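Local coordinates for yersinopine dehydrogenase (Yersinia pestis, PDB 6C4L), which catalyses the NADPH-dependent reductive condensation of pyruvate with an aminobutanoate-histidine intermediate, the last step in making the metallophore yersinopine, at residues I109-A114 against I136-S141; S164-Y169 against Q211-A216; A170-I175 against A204-F209. All coordinates share one frame; numbering follows the deposited sequence.

Interaction 1. Residues I109-A114 against I136-S141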
loop_
_atom_site.group_PDB
_atom_site.type_symbol
_atom_site.label_atom_id
_atom_site.label_comp_id
_atom_site.label_asym_id
_atom_site.label_seq_id
_atom_site.Cartn_x
_atom_site.Cartn_y
_atom_site.Cartn_z
ATOM N N ILE A 109 24.409 15.757 29.263
ATOM C CA ILE A 109 23.778 15.115 28.117
ATOM C C ILE A 109 22.297 15.491 28.130
ATOM O O ILE A 109 21.572 15.173 29.081
ATOM C CB ILE A 109 23.973 13.596 28.114
ATOM C CG1 ILE A 109 25.474 13.235 28.007
ATOM C CG2 ILE A 109 23.263 13.029 26.915
ATOM C CD1 ILE A 109 25.824 11.802 28.321
ATOM N N LEU A 110 21.849 16.189 27.089
ATOM C CA LEU A 110 20.431 16.579 26.967
ATOM C C LEU A 110 19.692 15.426 26.307
ATOM O O LEU A 110 19.774 15.224 25.093
ATOM C CB LEU A 110 20.297 17.886 26.202
ATOM C CG LEU A 110 20.448 19.079 27.174
ATOM C CD1 LEU A 110 21.891 19.254 27.557
ATOM C CD2 LEU A 110 19.925 20.371 26.635
ATOM N N ALA A 111 19.038 14.623 27.138
ATOM C CA ALA A 111 18.127 13.588 26.698
ATOM C C ALA A 111 16.705 14.096 26.485
ATOM O O ALA A 111 15.872 13.338 25.990
ATOM C CB ALA A 111 18.110 12.450 27.716
ATOM N N VAL A 112 16.417 15.350 26.819
ATOM C CA VAL A 112 15.093 15.945 26.604
ATOM C C VAL A 112 14.910 16.178 25.110
ATOM O O VAL A 112 15.906 16.267 24.377
ATOM C CB VAL A 112 14.944 17.261 27.383
ATOM C CG1 VAL A 112 15.107 17.030 28.878
ATOM C CG2 VAL A 112 15.948 18.299 26.887
ATOM N N PRO A 113 13.684 16.297 24.599
ATOM C CA PRO A 113 13.530 16.565 23.172
ATOM C C PRO A 113 14.056 17.948 22.828
ATOM O O PRO A 113 14.140 18.854 23.666
ATOM C CB PRO A 113 12.017 16.448 22.928
ATOM C CG PRO A 113 11.399 16.671 24.242
ATOM C CD PRO A 113 12.388 16.176 25.279
ATOM N N ALA A 114 14.384 18.100 21.543
ATOM C CA ALA A 114 15.141 19.256 21.094
ATOM C C ALA A 114 14.398 20.570 21.266
ATOM O O ALA A 114 15.058 21.605 21.366
ATOM C CB ALA A 114 15.523 19.136 19.634
ATOM N N ILE A 136 26.177 17.384 25.180
ATOM C CA ILE A 136 25.833 16.455 24.103
ATOM C C ILE A 136 24.329 16.532 23.853
ATOM O O ILE A 136 23.533 16.321 24.772
ATOM C CB ILE A 136 26.252 15.020 24.445
ATOM C CG1 ILE A 136 27.776 14.982 24.703
ATOM C CG2 ILE A 136 25.897 14.064 23.313
ATOM C CD1 ILE A 136 28.290 13.684 25.266
ATOM N N LEU A 137 23.952 16.798 22.605
ATOM C CA LEU A 137 22.547 16.921 22.174
ATOM C C LEU A 137 22.140 15.582 21.568
ATOM O O LEU A 137 22.490 15.255 20.436
ATOM C CB LEU A 137 22.401 18.070 21.190
ATOM C CG LEU A 137 23.017 19.357 21.765
ATOM C CD1 LEU A 137 22.910 20.545 20.818
ATOM C CD2 LEU A 137 22.342 19.715 23.078
ATOM N N LEU A 138 21.426 14.800 22.364
ATOM C CA LEU A 138 21.272 13.386 22.096
ATOM C C LEU A 138 20.340 13.149 20.918
ATOM O O LEU A 138 20.617 12.304 20.060
ATOM C CB LEU A 138 20.760 12.690 23.360
ATOM C CG LEU A 138 20.634 11.169 23.258
ATOM C CD1 LEU A 138 22.024 10.556 23.157
ATOM C CD2 LEU A 138 19.866 10.598 24.450
ATOM N N SER A 139 19.227 13.878 20.857
ATOM C CA SER A 139 18.307 13.804 19.718
ATOM C C SER A 139 18.110 15.214 19.171
ATOM O O SER A 139 17.067 15.861 19.373
ATOM C CB SER A 139 16.976 13.162 20.084
ATOM O OG SER A 139 16.473 12.524 18.915
ATOM N N SER A 140 19.106 15.667 18.425
ATOM C CA SER A 140 19.184 17.051 18.023
ATOM C C SER A 140 18.131 17.378 16.965
ATOM O O SER A 140 17.461 16.512 16.423
ATOM C CB SER A 140 20.570 17.347 17.484
ATOM O OG SER A 140 20.898 18.697 17.702
ATOM N N SER A 141 17.991 18.668 16.678
ATOM C CA SER A 141 17.235 19.137 15.533
ATOM C C SER A 141 18.134 20.083 14.758
ATOM O O SER A 141 19.192 20.501 15.240
ATOM C CB SER A 141 15.925 19.821 15.958
ATOM O OG SER A 141 15.205 20.325 14.836
HETATM O O HOH W 1 18.047 15.305 23.102
HETATM O O HOH W 2 14.322 15.843 19.836
#
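I109 and I136 sit directly across from each other where two parallel strands run together; farther on, the chains separate round V112 and P113 and close again at A114. The backbone bonds come first. The amide N of L110 reaches the carbonyl O of I136 at 2.9 Å, and the O of L110 then takes the N of L138 at 3.2 Å.

Beyond this point water replaces direct pairing. One molecule donates to the carbonyl O atoms of L110 and V112 and accepts from the N of S139, 2.9 Å away, so the L110 oxygen is gripped by both an amide and a water. A second water accepts from the N of A114 and donates to the O of S139, bridging the gap once more.

Apolar contacts line both faces of the strand pair. The two isoleucines lie side by side and point the same way, CG1 of I109 being 4.0 Å from CD1 of I136. On the face of L110 and L137, the CD2 branch of L137 leans over to CB of L110 at 4.2 Å. With CG anti to its backbone N (chi1 -176°), L138 extends CD2 toward A111, 4.1 Å from its CB. Farther on, CB of A114 packs against CB of S141 at 3.8 Å.

L138 also lies near A33 of the NADP(+) site, and A111 touches the glycine-rich segment of probable Rossmann type. Strands 107-110 and 134-137 with helix 117-123 form a beta-alpha-beta unit, and that helix covers L110 and L137 through Y117. Strand 25-28 flanks the pair beside I109, strand 161-165 beside L137, while helix 401-419 brings K409 against A114 and S141.

Interaction 2. Residues S164-Y169 against Q211-A216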
loop_
_atom_site.group_PDB
_atom_site.type_symbol
_atom_site.label_atom_id
_atom_site.label_comp_id
_atom_site.label_asym_id
_atom_site.label_seq_id
_atom_site.Cartn_x
_atom_site.Cartn_y
_atom_site.Cartn_z
ATOM N N SER A 164 26.178 17.485 18.563
ATOM C CA SER A 164 24.848 17.089 18.099
ATOM C C SER A 164 24.863 15.670 17.558
ATOM O O SER A 164 25.718 15.328 16.734
ATOM C CB SER A 164 24.342 18.005 16.987
ATOM O OG SER A 164 23.783 19.185 17.512
ATOM N N LEU A 165 23.911 14.849 18.000
ATOM C CA LEU A 165 23.666 13.553 17.374
ATOM C C LEU A 165 22.391 13.649 16.552
ATOM O O LEU A 165 21.443 14.329 16.955
ATOM C CB LEU A 165 23.519 12.432 18.404
ATOM C CG LEU A 165 24.608 12.329 19.489
ATOM C CD1 LEU A 165 24.386 11.085 20.323
ATOM C CD2 LEU A 165 25.982 12.315 18.866
ATOM N N SER A 166 22.360 12.917 15.427
ATOM C CA SER A 166 21.230 12.990 14.502
ATOM C C SER A 166 19.946 12.427 15.103
ATOM O O SER A 166 18.850 12.896 14.782
ATOM C CB SER A 166 21.570 12.230 13.228
ATOM O OG SER A 166 22.121 10.949 13.546
ATOM N N SER A 167 20.046 11.413 15.947
ATOM C CA SER A 167 18.866 10.881 16.608
ATOM C C SER A 167 19.352 10.149 17.839
ATOM O O SER A 167 20.560 9.964 18.047
ATOM C CB SER A 167 18.061 9.946 15.688
ATOM O OG SER A 167 18.747 8.724 15.474
ATOM N N TYR A 168 18.403 9.748 18.668
ATOM C CA TYR A 168 18.731 8.783 19.699
ATOM C C TYR A 168 19.030 7.460 19.003
ATOM O O TYR A 168 18.555 7.208 17.890
ATOM C CB TYR A 168 17.588 8.651 20.695
ATOM C CG TYR A 168 17.776 7.543 21.692
ATOM C CD1 TYR A 168 18.917 7.479 22.492
ATOM C CD2 TYR A 168 16.805 6.562 21.847
ATOM C CE1 TYR A 168 19.093 6.453 23.405
ATOM C CE2 TYR A 168 16.963 5.536 22.765
ATOM C CZ TYR A 168 18.106 5.484 23.536
ATOM O OH TYR A 168 18.271 4.453 24.438
ATOM N N TYR A 169 19.868 6.636 19.630
ATOM C CA TYR A 169 20.489 5.518 18.927
ATOM C C TYR A 169 19.802 4.175 19.173
ATOM O O TYR A 169 20.357 3.130 18.783
ATOM C CB TYR A 169 21.967 5.419 19.301
ATOM C CG TYR A 169 22.228 5.192 20.765
ATOM C CD1 TYR A 169 22.116 3.933 21.329
ATOM C CD2 TYR A 169 22.586 6.252 21.585
ATOM C CE1 TYR A 169 22.359 3.733 22.673
ATOM C CE2 TYR A 169 22.825 6.068 22.918
ATOM C CZ TYR A 169 22.708 4.811 23.468
ATOM O OH TYR A 169 22.973 4.649 24.819
ATOM N N GLN A 211 21.367 1.643 13.008
ATOM C CA GLN A 211 22.488 1.256 12.141
ATOM C C GLN A 211 23.668 2.199 12.303
ATOM O O GLN A 211 24.807 1.768 12.532
ATOM C CB GLN A 211 22.083 1.284 10.670
ATOM C CG GLN A 211 21.074 0.291 10.230
ATOM C CD GLN A 211 20.929 0.344 8.734
ATOM O OE1 GLN A 211 21.773 -0.176 8.006
ATOM N NE2 GLN A 211 19.888 1.021 8.260
ATOM N N ARG A 212 23.418 3.490 12.084
ATOM C CA ARG A 212 24.429 4.521 12.189
ATOM C C ARG A 212 23.803 5.768 12.797
ATOM O O ARG A 212 22.584 5.924 12.816
ATOM C CB ARG A 212 25.043 4.838 10.821
ATOM C CG ARG A 212 24.075 5.201 9.729
ATOM C CD ARG A 212 24.826 5.348 8.398
ATOM N NE ARG A 212 25.583 4.131 8.062
ATOM C CZ ARG A 212 25.062 3.052 7.476
ATOM N NH1 ARG A 212 23.765 3.026 7.125
ATOM N NH2 ARG A 212 25.847 1.998 7.222
ATOM N N ILE A 213 24.674 6.636 13.311
ATOM C CA ILE A 213 24.327 7.928 13.886
ATOM C C ILE A 213 25.295 8.931 13.285
ATOM O O ILE A 213 26.499 8.651 13.197
ATOM C CB ILE A 213 24.459 7.916 15.424
ATOM C CG1 ILE A 213 23.517 6.889 16.052
ATOM C CG2 ILE A 213 24.233 9.311 16.019
ATOM C CD1 ILE A 213 22.043 7.225 15.906
ATOM N N TYR A 214 24.786 10.079 12.860
ATOM C CA TYR A 214 25.643 11.177 12.436
ATOM C C TYR A 214 25.890 12.118 13.613
ATOM O O TYR A 214 24.964 12.448 14.359
ATOM C CB TYR A 214 24.995 11.937 11.281
ATOM C CG TYR A 214 24.765 11.038 10.085
ATOM C CD1 TYR A 214 23.639 10.248 10.007
ATOM C CD2 TYR A 214 25.706 10.943 9.057
ATOM C CE1 TYR A 214 23.441 9.378 8.913
ATOM C CE2 TYR A 214 25.494 10.074 7.957
ATOM C CZ TYR A 214 24.360 9.320 7.905
ATOM O OH TYR A 214 24.152 8.463 6.844
ATOM N N LEU A 215 27.128 12.565 13.769
ATOM C CA LEU A 215 27.436 13.467 14.868
ATOM C C LEU A 215 28.481 14.474 14.430
ATOM O O LEU A 215 29.194 14.281 13.446
ATOM C CB LEU A 215 27.894 12.709 16.112
ATOM C CG LEU A 215 29.312 12.115 16.164
ATOM C CD1 LEU A 215 29.531 11.538 17.546
ATOM C CD2 LEU A 215 29.540 11.021 15.094
ATOM N N ALA A 216 28.557 15.567 15.186
ATOM C CA ALA A 216 29.546 16.603 14.927
ATOM C C ALA A 216 29.698 17.449 16.179
ATOM O O ALA A 216 28.779 17.531 16.990
ATOM C CB ALA A 216 29.135 17.482 13.747
#
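S166 grips Y214 at two points, with its backbone and with its hydroxyl. Its amide N gives a hydrogen bond to the O of Y214 at 2.9 Å, and its OG accepts one from the N of Y214, also at 2.9 Å, with an N-H...O angle of 151°. The torsion explains the second bond: chi1 of 47° tucks OG between the backbone N and the carbonyl carbon, turned toward the facing strand just where S166 has left the regular strand. The same oxygen lies at the edge of the Y214 ring, in its plane, while the phenol end runs on to D328 and the ring stacks with F253.

Before this point the pairing is ordinary antiparallel sheet, S164 and A216 exchanging N-H...O bonds in both directions. L165 and L215 are a non-hydrogen-bonded pair whose side chains lie alongside each other, pointing the same way. CD2 of L165 presses to 3.4 Å from CB of L215, tighter than usual for two carbons.

I213 divides its branches between the strand end and the departing loop. Its CG2 lies 4.0 Å from CB of L165, whereas CD1, swung round by a chi2 of -67°, reaches CB of Y169 at 3.8 Å and OG of S167 at 3.6 Å. L234 of helix 225-235 also packs on I213 and Y169, as L230 does on L165 and L215.

Here a parallel strand of the nucleotide-binding sheet, of Rossmann type judging by its glycine-rich first turn, gains an antiparallel neighbour. The loop leaving the pair carries Y168, which touches A33 and hydrogen-bonds T172, both residues of the NADP(+) site.

Interaction 3. Residues A170-I175 against A204-F209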
loop_
_atom_site.group_PDB
_atom_site.type_symbol
_atom_site.label_atom_id
_atom_site.label_comp_id
_atom_site.label_asym_id
_atom_site.label_seq_id
_atom_site.Cartn_x
_atom_site.Cartn_y
_atom_site.Cartn_z
ATOM N N ALA A 170 18.625 4.172 19.803
ATOM C CA ALA A 170 17.910 2.944 20.128
ATOM C C ALA A 170 16.407 3.197 20.148
ATOM O O ALA A 170 15.945 4.331 20.265
ATOM C CB ALA A 170 18.330 2.393 21.491
ATOM N N ASP A 171 15.648 2.108 20.060
ATOM C CA ASP A 171 14.207 2.112 20.327
ATOM C C ASP A 171 14.024 1.586 21.750
ATOM O O ASP A 171 14.052 0.372 21.978
ATOM C CB ASP A 171 13.479 1.244 19.309
ATOM C CG ASP A 171 11.977 1.201 19.544
ATOM O OD1 ASP A 171 11.487 1.904 20.461
ATOM O OD2 ASP A 171 11.284 0.462 18.808
ATOM N N THR A 172 13.883 2.496 22.711
ATOM C CA THR A 172 13.759 2.155 24.125
ATOM C C THR A 172 12.425 2.658 24.662
ATOM O O THR A 172 11.955 3.726 24.269
ATOM C CB THR A 172 14.896 2.782 24.965
ATOM O OG1 THR A 172 16.159 2.471 24.374
ATOM C CG2 THR A 172 14.871 2.258 26.398
ATOM N N LYS A 173 11.838 1.900 25.591
ATOM C CA LYS A 173 10.514 2.210 26.117
ATOM C C LYS A 173 10.380 1.675 27.540
ATOM O O LYS A 173 11.176 0.849 27.994
ATOM C CB LYS A 173 9.425 1.619 25.214
ATOM C CG LYS A 173 9.444 2.175 23.785
ATOM C CD LYS A 173 8.286 1.663 22.925
ATOM C CE LYS A 173 6.911 2.119 23.482
ATOM N NZ LYS A 173 5.752 1.612 22.673
ATOM N N TYR A 174 9.355 2.147 28.247
ATOM C CA TYR A 174 9.151 1.673 29.608
ATOM C C TYR A 174 8.462 0.308 29.602
ATOM O O TYR A 174 7.943 -0.163 28.583
ATOM C CB TYR A 174 8.314 2.658 30.424
ATOM C CG TYR A 174 8.928 4.021 30.680
ATOM C CD1 TYR A 174 9.931 4.193 31.639
ATOM C CD2 TYR A 174 8.482 5.144 29.989
ATOM C CE1 TYR A 174 10.480 5.446 31.886
ATOM C CE2 TYR A 174 9.021 6.402 30.234
ATOM C CZ TYR A 174 10.021 6.546 31.179
ATOM O OH TYR A 174 10.566 7.792 31.418
ATOM N N ILE A 175 8.460 -0.326 30.774
ATOM C CA ILE A 175 7.733 -1.577 30.978
ATOM C C ILE A 175 6.407 -1.294 31.691
ATOM O O ILE A 175 5.350 -1.821 31.323
ATOM C CB ILE A 175 8.584 -2.583 31.773
ATOM C CG1 ILE A 175 9.895 -2.849 31.044
ATOM C CG2 ILE A 175 7.856 -3.902 31.917
ATOM C CD1 ILE A 175 10.645 -4.020 31.612
ATOM N N ALA A 204 13.258 -0.048 31.867
ATOM C CA ALA A 204 13.074 0.128 30.435
ATOM C C ALA A 204 13.436 -1.151 29.702
ATOM O O ALA A 204 14.106 -2.033 30.235
ATOM C CB ALA A 204 13.923 1.277 29.886
ATOM N N TYR A 205 12.972 -1.244 28.465
ATOM C CA TYR A 205 13.418 -2.290 27.565
ATOM C C TYR A 205 13.791 -1.651 26.238
ATOM O O TYR A 205 13.159 -0.689 25.785
ATOM C CB TYR A 205 12.343 -3.406 27.360
ATOM C CG TYR A 205 11.171 -3.059 26.453
ATOM C CD1 TYR A 205 10.237 -2.087 26.817
ATOM C CD2 TYR A 205 10.967 -3.743 25.250
ATOM C CE1 TYR A 205 9.139 -1.780 25.991
ATOM C CE2 TYR A 205 9.878 -3.446 24.417
ATOM C CZ TYR A 205 8.973 -2.461 24.798
ATOM O OH TYR A 205 7.901 -2.153 23.987
ATOM N N THR A 206 14.841 -2.191 25.632
ATOM C CA THR A 206 15.327 -1.734 24.337
ATOM C C THR A 206 15.053 -2.826 23.302
ATOM O O THR A 206 15.539 -3.954 23.439
ATOM C CB THR A 206 16.815 -1.386 24.418
ATOM O OG1 THR A 206 16.996 -0.228 25.259
ATOM C CG2 THR A 206 17.388 -1.098 23.033
ATOM N N LYS A 207 14.259 -2.488 22.282
ATOM C CA LYS A 207 13.916 -3.434 21.222
ATOM C C LYS A 207 15.017 -3.574 20.178
ATOM O O LYS A 207 15.188 -4.658 19.605
ATOM C CB LYS A 207 12.643 -2.986 20.500
ATOM C CG LYS A 207 11.329 -3.239 21.236
ATOM C CD LYS A 207 10.138 -2.776 20.383
ATOM C CE LYS A 207 9.662 -1.373 20.760
ATOM N NZ LYS A 207 8.909 -0.725 19.639
ATOM N N ALA A 208 15.750 -2.497 19.907
ATOM C CA ALA A 208 16.559 -2.383 18.703
ATOM C C ALA A 208 17.546 -1.234 18.855
ATOM O O ALA A 208 17.298 -0.282 19.597
ATOM C CB ALA A 208 15.671 -2.147 17.479
ATOM N N PHE A 209 18.652 -1.326 18.125
ATOM C CA PHE A 209 19.629 -0.253 18.036
ATOM C C PHE A 209 19.751 0.211 16.593
ATOM O O PHE A 209 19.541 -0.558 15.652
ATOM C CB PHE A 209 20.998 -0.701 18.533
ATOM C CG PHE A 209 21.027 -1.083 19.976
ATOM C CD1 PHE A 209 21.127 -0.113 20.959
ATOM C CD2 PHE A 209 20.982 -2.416 20.352
ATOM C CE1 PHE A 209 21.172 -0.473 22.298
ATOM C CE2 PHE A 209 21.031 -2.788 21.685
ATOM C CZ PHE A 209 21.120 -1.816 22.663
#
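The ammonium end of K207 swings over to the carboxylate of D171, on the face that K173 and Y205 share, and forms a salt bridge. NZ of K207 meets OD2 of D171 at 2.8 Å on the syn side, 24° out of the carboxylate plane. A chi1 of 180° carries the carboxylate across to the neighbouring strand, and the lysine chain bends at chi3 to come to it. D171 O takes the N of K207 while D171 N goes to the O of A208, consistent with a classic beta bulge that turns K207 out of the regular alternation.

K173 and Y205 run side by side, pointing the same way. CE1 of Y205 lies 3.5 Å from CB of K173, and the O of Y174 approaches the ring at its edge, 3.3 Å from CE1. The backbones beneath are tightly tied: N of Y205 to O of K173 at 2.8 Å, and N of K173 to O of Y205 at 2.9 Å.

The opposite face belongs to T172 and T206, whose OG1 atoms come to 3.0 Å; Q36 of helix 32-44 also bonds T206. The methyl CG2 of T172 rests on CB of A204 at 3.7 Å. Next along, CB of A170 lies 3.8 Å from CD1 of F209, and CG2 of T206 covers one face of that ring, toward its rim.

Opposite charges pair on the side of D171, where the carboxylate probably also eases the nearness of the K173 and K207 ammonium groups. On the other side T172 has its hydroxyl close to those of Y168 and T206, consistent with a restrained side chain for T172 in the NADP(+) site.

In the fold
All three contacts belong to one mixed sheet. Along the chain, interaction 1 closes first; interaction 3 then falls wholly between the two segments of interaction 2. Strands 134-137 and 161-165 are neighbours, so interactions 1 and 2 touch directly, through hydrogen bonds from L165 N to L137 O and between the hydroxyls of S140 and S164, centres about 10 Å apart. Interactions 2 and 3 share strand 203-217 and meet where Y168 hydrogen-bonds T172 and where the backbone O of Y169 packs on F209, with centres about 17 Å apart. Interactions 1 and 3, equally distant, do not touch. Together they carry the sheet from its parallel part to antiparallel strands, alongside NADP(+)-binding residues A33 and T172.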